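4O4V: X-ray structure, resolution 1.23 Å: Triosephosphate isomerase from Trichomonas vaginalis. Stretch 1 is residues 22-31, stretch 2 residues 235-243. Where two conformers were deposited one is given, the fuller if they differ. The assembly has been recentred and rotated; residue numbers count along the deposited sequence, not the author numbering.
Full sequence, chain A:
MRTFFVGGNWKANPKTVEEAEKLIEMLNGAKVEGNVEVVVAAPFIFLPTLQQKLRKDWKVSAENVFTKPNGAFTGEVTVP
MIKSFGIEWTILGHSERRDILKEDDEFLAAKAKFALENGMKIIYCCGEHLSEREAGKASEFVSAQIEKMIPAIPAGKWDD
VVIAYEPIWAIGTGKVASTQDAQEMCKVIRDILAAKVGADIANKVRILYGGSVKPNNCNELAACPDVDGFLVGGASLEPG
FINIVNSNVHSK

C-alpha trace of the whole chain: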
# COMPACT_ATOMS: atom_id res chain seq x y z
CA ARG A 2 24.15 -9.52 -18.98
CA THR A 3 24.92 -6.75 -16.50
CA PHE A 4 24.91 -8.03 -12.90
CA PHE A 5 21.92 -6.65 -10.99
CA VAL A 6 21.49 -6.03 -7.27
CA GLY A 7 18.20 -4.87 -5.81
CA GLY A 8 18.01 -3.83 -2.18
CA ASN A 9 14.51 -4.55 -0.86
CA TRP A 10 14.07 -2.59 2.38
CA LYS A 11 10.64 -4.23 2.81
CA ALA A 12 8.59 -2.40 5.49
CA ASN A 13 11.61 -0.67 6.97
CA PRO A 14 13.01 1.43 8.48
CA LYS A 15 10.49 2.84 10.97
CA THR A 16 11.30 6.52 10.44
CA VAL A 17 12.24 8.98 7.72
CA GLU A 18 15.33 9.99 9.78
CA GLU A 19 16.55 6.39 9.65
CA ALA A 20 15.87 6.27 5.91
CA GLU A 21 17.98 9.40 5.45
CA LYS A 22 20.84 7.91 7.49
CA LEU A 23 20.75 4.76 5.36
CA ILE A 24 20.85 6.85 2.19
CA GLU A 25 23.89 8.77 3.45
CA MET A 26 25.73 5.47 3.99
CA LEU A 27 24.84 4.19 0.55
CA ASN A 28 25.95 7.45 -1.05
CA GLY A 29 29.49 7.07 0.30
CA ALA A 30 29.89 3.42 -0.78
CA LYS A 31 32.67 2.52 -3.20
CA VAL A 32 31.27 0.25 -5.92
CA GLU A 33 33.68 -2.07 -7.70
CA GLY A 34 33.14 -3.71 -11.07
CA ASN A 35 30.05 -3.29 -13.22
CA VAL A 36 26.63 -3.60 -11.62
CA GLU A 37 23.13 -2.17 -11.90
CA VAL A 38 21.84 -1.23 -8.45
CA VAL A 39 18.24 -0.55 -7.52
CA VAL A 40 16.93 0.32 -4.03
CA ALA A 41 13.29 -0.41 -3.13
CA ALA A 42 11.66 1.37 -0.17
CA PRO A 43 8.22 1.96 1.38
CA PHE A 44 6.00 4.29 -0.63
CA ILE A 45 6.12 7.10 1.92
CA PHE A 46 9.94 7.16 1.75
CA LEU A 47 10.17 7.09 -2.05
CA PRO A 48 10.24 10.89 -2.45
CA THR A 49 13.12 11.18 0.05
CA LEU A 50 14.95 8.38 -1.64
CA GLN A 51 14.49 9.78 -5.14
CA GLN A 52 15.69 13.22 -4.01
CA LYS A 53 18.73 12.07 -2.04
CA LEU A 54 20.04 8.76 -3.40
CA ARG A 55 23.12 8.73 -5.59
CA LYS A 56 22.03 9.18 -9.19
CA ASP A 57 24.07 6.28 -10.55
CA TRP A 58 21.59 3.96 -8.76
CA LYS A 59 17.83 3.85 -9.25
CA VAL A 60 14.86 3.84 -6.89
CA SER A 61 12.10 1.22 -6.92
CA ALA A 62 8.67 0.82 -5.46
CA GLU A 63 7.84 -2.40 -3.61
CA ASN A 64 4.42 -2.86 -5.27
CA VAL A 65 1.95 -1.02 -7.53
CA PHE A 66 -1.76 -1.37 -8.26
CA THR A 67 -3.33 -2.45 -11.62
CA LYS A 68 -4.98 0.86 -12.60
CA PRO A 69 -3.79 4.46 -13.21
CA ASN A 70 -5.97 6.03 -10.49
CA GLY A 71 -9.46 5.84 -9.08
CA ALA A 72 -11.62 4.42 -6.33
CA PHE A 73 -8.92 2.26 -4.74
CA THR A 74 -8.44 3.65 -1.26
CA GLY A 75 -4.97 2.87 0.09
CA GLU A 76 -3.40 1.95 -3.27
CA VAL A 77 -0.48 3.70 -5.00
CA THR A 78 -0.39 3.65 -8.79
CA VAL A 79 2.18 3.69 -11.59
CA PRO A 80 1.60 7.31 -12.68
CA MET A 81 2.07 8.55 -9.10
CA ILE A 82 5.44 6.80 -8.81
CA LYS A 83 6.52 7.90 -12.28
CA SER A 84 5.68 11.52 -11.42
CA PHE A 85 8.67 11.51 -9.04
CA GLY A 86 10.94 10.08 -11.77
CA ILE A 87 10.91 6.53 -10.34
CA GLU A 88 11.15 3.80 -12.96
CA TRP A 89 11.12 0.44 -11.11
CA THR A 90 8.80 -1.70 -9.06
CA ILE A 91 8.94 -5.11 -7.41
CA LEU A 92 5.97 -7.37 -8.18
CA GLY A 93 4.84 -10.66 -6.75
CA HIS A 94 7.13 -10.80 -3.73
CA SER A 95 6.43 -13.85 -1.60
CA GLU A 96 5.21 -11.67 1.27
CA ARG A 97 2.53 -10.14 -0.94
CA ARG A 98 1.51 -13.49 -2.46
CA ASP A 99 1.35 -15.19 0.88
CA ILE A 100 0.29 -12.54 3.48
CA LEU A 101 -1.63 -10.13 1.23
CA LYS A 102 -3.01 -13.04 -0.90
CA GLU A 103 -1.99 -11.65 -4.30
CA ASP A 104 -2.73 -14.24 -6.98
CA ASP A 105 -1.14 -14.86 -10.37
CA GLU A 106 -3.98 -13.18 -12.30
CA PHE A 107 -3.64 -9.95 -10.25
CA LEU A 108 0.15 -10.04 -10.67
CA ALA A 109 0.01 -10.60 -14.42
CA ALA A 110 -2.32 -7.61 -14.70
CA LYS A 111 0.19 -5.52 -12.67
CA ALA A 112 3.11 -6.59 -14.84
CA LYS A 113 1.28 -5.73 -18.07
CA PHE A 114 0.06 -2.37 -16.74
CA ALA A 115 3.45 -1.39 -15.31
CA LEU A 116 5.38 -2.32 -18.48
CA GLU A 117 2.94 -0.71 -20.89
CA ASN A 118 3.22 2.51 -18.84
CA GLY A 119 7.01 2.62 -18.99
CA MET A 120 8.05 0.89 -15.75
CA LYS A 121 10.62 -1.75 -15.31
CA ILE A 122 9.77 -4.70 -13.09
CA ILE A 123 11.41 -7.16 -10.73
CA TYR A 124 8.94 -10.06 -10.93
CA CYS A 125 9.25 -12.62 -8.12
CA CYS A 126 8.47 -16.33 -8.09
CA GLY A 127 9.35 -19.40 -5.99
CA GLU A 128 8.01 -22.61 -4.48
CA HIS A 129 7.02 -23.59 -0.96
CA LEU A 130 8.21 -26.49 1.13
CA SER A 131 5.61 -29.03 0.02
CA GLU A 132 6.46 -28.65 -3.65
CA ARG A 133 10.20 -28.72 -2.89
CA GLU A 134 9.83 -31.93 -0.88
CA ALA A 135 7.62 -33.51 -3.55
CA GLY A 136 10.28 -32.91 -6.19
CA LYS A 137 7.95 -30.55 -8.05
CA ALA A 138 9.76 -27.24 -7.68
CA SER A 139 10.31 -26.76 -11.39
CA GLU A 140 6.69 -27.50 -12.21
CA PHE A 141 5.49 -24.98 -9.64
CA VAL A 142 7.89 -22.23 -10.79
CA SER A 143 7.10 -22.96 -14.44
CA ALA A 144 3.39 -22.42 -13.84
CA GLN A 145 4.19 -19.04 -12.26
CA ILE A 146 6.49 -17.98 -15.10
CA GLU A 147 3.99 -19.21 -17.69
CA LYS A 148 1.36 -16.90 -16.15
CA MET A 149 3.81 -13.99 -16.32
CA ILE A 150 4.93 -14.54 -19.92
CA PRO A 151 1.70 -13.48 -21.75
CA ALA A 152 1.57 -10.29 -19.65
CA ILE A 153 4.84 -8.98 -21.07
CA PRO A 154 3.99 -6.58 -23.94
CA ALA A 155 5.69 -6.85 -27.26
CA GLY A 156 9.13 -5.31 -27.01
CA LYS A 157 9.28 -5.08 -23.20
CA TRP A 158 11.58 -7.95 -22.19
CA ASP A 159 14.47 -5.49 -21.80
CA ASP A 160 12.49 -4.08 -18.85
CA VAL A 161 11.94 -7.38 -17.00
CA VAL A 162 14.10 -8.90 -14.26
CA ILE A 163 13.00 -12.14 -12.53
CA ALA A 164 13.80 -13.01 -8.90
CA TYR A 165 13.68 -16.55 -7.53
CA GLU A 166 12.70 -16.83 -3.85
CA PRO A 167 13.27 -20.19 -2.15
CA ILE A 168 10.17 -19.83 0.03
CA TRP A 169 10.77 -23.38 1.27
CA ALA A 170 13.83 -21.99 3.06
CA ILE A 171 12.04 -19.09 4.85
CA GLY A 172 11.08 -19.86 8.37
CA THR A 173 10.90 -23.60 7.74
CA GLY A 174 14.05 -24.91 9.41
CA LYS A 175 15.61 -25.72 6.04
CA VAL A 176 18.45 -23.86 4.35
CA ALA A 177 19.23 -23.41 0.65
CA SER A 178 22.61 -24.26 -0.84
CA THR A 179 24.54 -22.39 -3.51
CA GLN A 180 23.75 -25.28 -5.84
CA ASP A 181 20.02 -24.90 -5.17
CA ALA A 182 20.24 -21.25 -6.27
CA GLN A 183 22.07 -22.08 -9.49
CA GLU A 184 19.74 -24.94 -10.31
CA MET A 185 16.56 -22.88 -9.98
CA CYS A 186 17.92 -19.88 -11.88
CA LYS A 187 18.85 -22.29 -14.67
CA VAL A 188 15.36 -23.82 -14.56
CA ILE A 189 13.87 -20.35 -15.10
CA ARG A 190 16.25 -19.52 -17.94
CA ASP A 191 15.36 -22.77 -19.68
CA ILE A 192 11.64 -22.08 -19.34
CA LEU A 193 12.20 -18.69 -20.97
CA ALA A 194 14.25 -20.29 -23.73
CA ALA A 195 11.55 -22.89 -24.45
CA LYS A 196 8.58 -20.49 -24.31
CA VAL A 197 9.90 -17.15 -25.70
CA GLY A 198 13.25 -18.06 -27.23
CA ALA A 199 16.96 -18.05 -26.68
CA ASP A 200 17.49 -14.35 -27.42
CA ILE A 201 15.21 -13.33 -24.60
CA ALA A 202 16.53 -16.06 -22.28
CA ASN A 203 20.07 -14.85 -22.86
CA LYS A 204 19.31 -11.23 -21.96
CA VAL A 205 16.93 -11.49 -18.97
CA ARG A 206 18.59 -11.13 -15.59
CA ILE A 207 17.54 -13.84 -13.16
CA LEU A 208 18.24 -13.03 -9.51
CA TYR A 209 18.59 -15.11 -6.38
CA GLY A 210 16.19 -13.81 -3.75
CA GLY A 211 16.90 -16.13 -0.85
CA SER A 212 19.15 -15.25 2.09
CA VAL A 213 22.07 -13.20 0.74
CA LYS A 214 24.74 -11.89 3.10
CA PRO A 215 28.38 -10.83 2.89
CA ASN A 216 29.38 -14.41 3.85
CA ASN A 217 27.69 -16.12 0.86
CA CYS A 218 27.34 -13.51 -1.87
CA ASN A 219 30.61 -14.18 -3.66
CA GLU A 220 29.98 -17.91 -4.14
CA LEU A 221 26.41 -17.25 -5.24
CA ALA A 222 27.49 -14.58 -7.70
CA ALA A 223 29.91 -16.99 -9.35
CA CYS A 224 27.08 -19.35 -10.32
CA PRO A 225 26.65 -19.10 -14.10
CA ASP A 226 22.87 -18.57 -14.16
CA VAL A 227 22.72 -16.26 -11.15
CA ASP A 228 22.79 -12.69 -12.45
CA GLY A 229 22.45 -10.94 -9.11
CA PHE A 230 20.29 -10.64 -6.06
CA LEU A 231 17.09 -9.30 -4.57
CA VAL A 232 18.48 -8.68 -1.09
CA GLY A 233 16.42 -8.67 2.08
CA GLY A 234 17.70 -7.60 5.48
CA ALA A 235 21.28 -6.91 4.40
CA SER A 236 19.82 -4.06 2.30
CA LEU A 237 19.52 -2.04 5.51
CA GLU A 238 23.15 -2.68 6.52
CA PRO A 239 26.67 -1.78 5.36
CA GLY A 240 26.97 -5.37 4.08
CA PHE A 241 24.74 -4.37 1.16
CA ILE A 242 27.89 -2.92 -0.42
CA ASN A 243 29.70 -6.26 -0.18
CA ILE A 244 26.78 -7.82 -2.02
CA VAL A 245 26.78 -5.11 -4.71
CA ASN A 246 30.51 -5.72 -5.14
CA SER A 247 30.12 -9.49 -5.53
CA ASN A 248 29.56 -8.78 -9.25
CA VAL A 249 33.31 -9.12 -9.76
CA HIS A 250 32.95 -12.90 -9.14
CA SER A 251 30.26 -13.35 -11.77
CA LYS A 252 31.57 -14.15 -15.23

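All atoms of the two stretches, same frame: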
# COMPACT_ATOMS: atom_id res chain seq x y z
N LYS A 22 19.54 8.42 7.05
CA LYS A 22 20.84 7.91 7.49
C LYS A 22 21.31 6.77 6.58
O LYS A 22 22.48 6.69 6.22
CB LYS A 22 20.75 7.46 8.94
N LEU A 23 20.40 5.87 6.23
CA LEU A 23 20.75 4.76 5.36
C LEU A 23 21.20 5.29 4.00
O LEU A 23 22.18 4.80 3.42
CB LEU A 23 19.55 3.84 5.21
CG LEU A 23 19.69 2.61 4.32
CD1 LEU A 23 20.94 1.84 4.60
CD2 LEU A 23 18.47 1.74 4.53
N ILE A 24 20.48 6.25 3.46
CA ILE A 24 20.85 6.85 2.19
C ILE A 24 22.24 7.48 2.24
O ILE A 24 23.05 7.33 1.32
CB ILE A 24 19.82 7.89 1.76
CG1 ILE A 24 18.50 7.21 1.42
CG2 ILE A 24 20.31 8.70 0.55
CD1 ILE A 24 17.28 8.17 1.43
N GLU A 25 22.55 8.19 3.31
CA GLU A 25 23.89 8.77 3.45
C GLU A 25 24.97 7.70 3.39
O GLU A 25 26.01 7.90 2.72
CB GLU A 25 23.98 9.55 4.75
N MET A 26 24.75 6.56 4.02
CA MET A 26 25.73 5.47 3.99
C MET A 26 25.87 4.87 2.61
O MET A 26 26.98 4.58 2.15
CB MET A 26 25.34 4.40 5.00
CG MET A 26 26.27 3.16 5.04
SD MET A 26 26.03 1.89 3.77
CE MET A 26 24.50 1.14 4.26
N LEU A 27 24.78 4.70 1.91
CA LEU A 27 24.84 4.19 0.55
C LEU A 27 25.56 5.17 -0.37
O LEU A 27 26.29 4.74 -1.27
CB LEU A 27 23.43 3.94 0.01
CG LEU A 27 22.60 2.88 0.75
CD1 LEU A 27 21.20 2.79 0.22
CD2 LEU A 27 23.27 1.51 0.68
N ASN A 28 25.35 6.47 -0.18
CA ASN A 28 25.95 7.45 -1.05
C ASN A 28 27.46 7.52 -0.96
O ASN A 28 28.11 7.96 -1.90
CB ASN A 28 25.35 8.81 -0.74
CG ASN A 28 23.96 8.96 -1.29
OD1 ASN A 28 23.46 8.10 -2.02
ND2 ASN A 28 23.33 10.05 -0.96
N GLY A 29 28.04 7.09 0.13
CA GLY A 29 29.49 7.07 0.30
C GLY A 29 30.14 5.74 -0.06
O GLY A 29 31.38 5.60 0.07
N ALA A 30 29.37 4.77 -0.51
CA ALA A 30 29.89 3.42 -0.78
C ALA A 30 30.69 3.35 -2.08
O ALA A 30 30.31 3.92 -3.08
CB ALA A 30 28.75 2.44 -0.83
N LYS A 31 31.83 2.69 -2.03
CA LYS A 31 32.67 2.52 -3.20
C LYS A 31 32.30 1.23 -3.91
O LYS A 31 32.54 0.13 -3.42
CB LYS A 31 34.13 2.54 -2.79
N ALA A 235 19.99 -7.54 4.60
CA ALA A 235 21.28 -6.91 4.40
C ALA A 235 21.20 -5.58 3.66
O ALA A 235 22.15 -4.81 3.68
CB ALA A 235 22.27 -7.85 3.77
N SER A 236 20.09 -5.34 2.96
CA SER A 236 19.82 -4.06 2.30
C SER A 236 19.93 -2.86 3.23
O SER A 236 20.30 -1.77 2.81
CB SER A 236 18.42 -4.05 1.63
OG SER A 236 18.24 -5.11 0.73
N LEU A 237 19.61 -3.07 4.50
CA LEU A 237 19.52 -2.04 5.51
C LEU A 237 20.85 -1.87 6.24
O LEU A 237 20.94 -1.10 7.19
CB LEU A 237 18.44 -2.43 6.55
CG LEU A 237 17.04 -2.65 5.97
CD1 LEU A 237 16.10 -3.21 7.02
CD2 LEU A 237 16.48 -1.36 5.41
N GLU A 238 21.89 -2.55 5.77
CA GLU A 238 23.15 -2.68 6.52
C GLU A 238 24.34 -2.34 5.62
O GLU A 238 24.23 -2.42 4.41
CB GLU A 238 23.32 -4.12 7.01
CG GLU A 238 22.19 -4.65 7.90
CD GLU A 238 22.32 -6.12 8.27
OE1 GLU A 238 22.86 -6.94 7.48
OE2 GLU A 238 21.86 -6.47 9.38
N PRO A 239 25.50 -2.03 6.21
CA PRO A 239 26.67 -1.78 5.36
C PRO A 239 27.05 -2.97 4.47
O PRO A 239 27.64 -2.78 3.39
CB PRO A 239 27.79 -1.45 6.37
CG PRO A 239 27.08 -0.97 7.58
CD PRO A 239 25.75 -1.71 7.63
N GLY A 240 26.68 -4.18 4.88
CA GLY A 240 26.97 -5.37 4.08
C GLY A 240 26.30 -5.37 2.71
O GLY A 240 26.70 -6.16 1.83
N PHE A 241 25.29 -4.52 2.49
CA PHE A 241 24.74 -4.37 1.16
C PHE A 241 25.84 -4.08 0.15
O PHE A 241 25.80 -4.57 -0.98
CB PHE A 241 23.69 -3.24 1.14
CG PHE A 241 22.96 -3.10 -0.16
CD1 PHE A 241 22.19 -4.16 -0.65
CD2 PHE A 241 23.07 -1.94 -0.93
CE1 PHE A 241 21.52 -4.06 -1.86
CE2 PHE A 241 22.39 -1.83 -2.13
CZ PHE A 241 21.62 -2.88 -2.61
N ILE A 242 26.85 -3.30 0.53
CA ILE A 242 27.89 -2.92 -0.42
C ILE A 242 28.73 -4.14 -0.81
O ILE A 242 29.15 -4.27 -1.95
CB ILE A 242 28.74 -1.74 0.14
CG1 ILE A 242 27.79 -0.61 0.59
CG2 ILE A 242 29.77 -1.33 -0.89
CD1 ILE A 242 26.77 -0.17 -0.47
N ASN A 243 29.02 -5.02 0.14
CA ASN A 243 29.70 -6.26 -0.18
C ASN A 243 28.94 -7.05 -1.21
O ASN A 243 29.52 -7.63 -2.13
CB ASN A 243 29.87 -7.14 1.07
CG ASN A 243 30.70 -6.50 2.10
OD1 ASN A 243 30.25 -5.62 2.83
ND2 ASN A 243 31.95 -6.93 2.20

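Residues 22-31 and 235-243 lie more than 200 positions apart in the chain yet run alongside each other, burying 368 Å² between them. The first stretch carries the end of a helix and the turn that follows it; the second passes from a 3-10 segment, 235-237, through a short loop into another helix. Both advance in the same general sense, so that Leu-23 lies nearest Leu-237, Met-26 nearest Pro-239 and Ala-30 nearest Ile-242, with CA-CA separations of 6.9, 7.4 and 6.7 Å. No hydrogen bond joins the stretches among the atoms modelled, and the contact is essentially apolar.

Stretch 2 enters with Ala-235, which does not touch the helix but accepts a backbone hydrogen bond from Glu-238, 3.1 Å from Glu-238 N to Ala-235 O. Ser-236 contributes its backbone: Leu-23 CD1 sits 4.1 Å from Ser-236 O, while the serine hydroxyl is hydrogen-bonded to a residue flanking the stretch. At Leu-237 the CA-to-CB bond points away from the helix, but its branched side chain still meets Leu-23, with Leu-237 CD2 3.8 Å from Leu-23 CD2, a methyl-to-methyl van der Waals contact.

The loop at Glu-238 and Pro-239 is covered by Met-26. Its t, m, m conformation, in the conformer given, places Met-26 CE 3.6 Å from Glu-238 O and 3.8 Å from Pro-239 CA, so the thioether methyl packs against main chain. The CA-to-CB bond of Glu-238 points away from stretch 1. The same carbonyl accepts a hydrogen bond from the next turn, with Phe-241 N 3.0 Å from Glu-238 O. Gly-240 makes no contact with stretch 1.

Phe-241 directs its CB toward the first stretch, and its buried ring receives Leu-27 obliquely, Leu-27 CD2 lying 3.8 Å from Phe-241 CD2. Although the CA-to-CB bond of Leu-27 points sideways, its m, t rotamer brings the end of the side chain nearer to stretch 2. The same methyl reaches the next residue, with Leu-27 CD2 4.0 Å from Ile-242 CD1.

Ile-242 makes the largest contribution of any residue, with 74 Å² covered, and touches four residues of stretch 1: Met-26, Leu-27, Ala-30 and Lys-31. Its m, m rotamer sets Ile-242 CD1 only 3.3 Å from Ala-30 CB, a tight contact between two methyls. Met-26 SD approaches Ile-242 CG1 at 4.4 Å, and Ile-242 CG2 lies 4.0 Å from Lys-31 O. Asn-243, beyond this cluster, does not reach stretch 1.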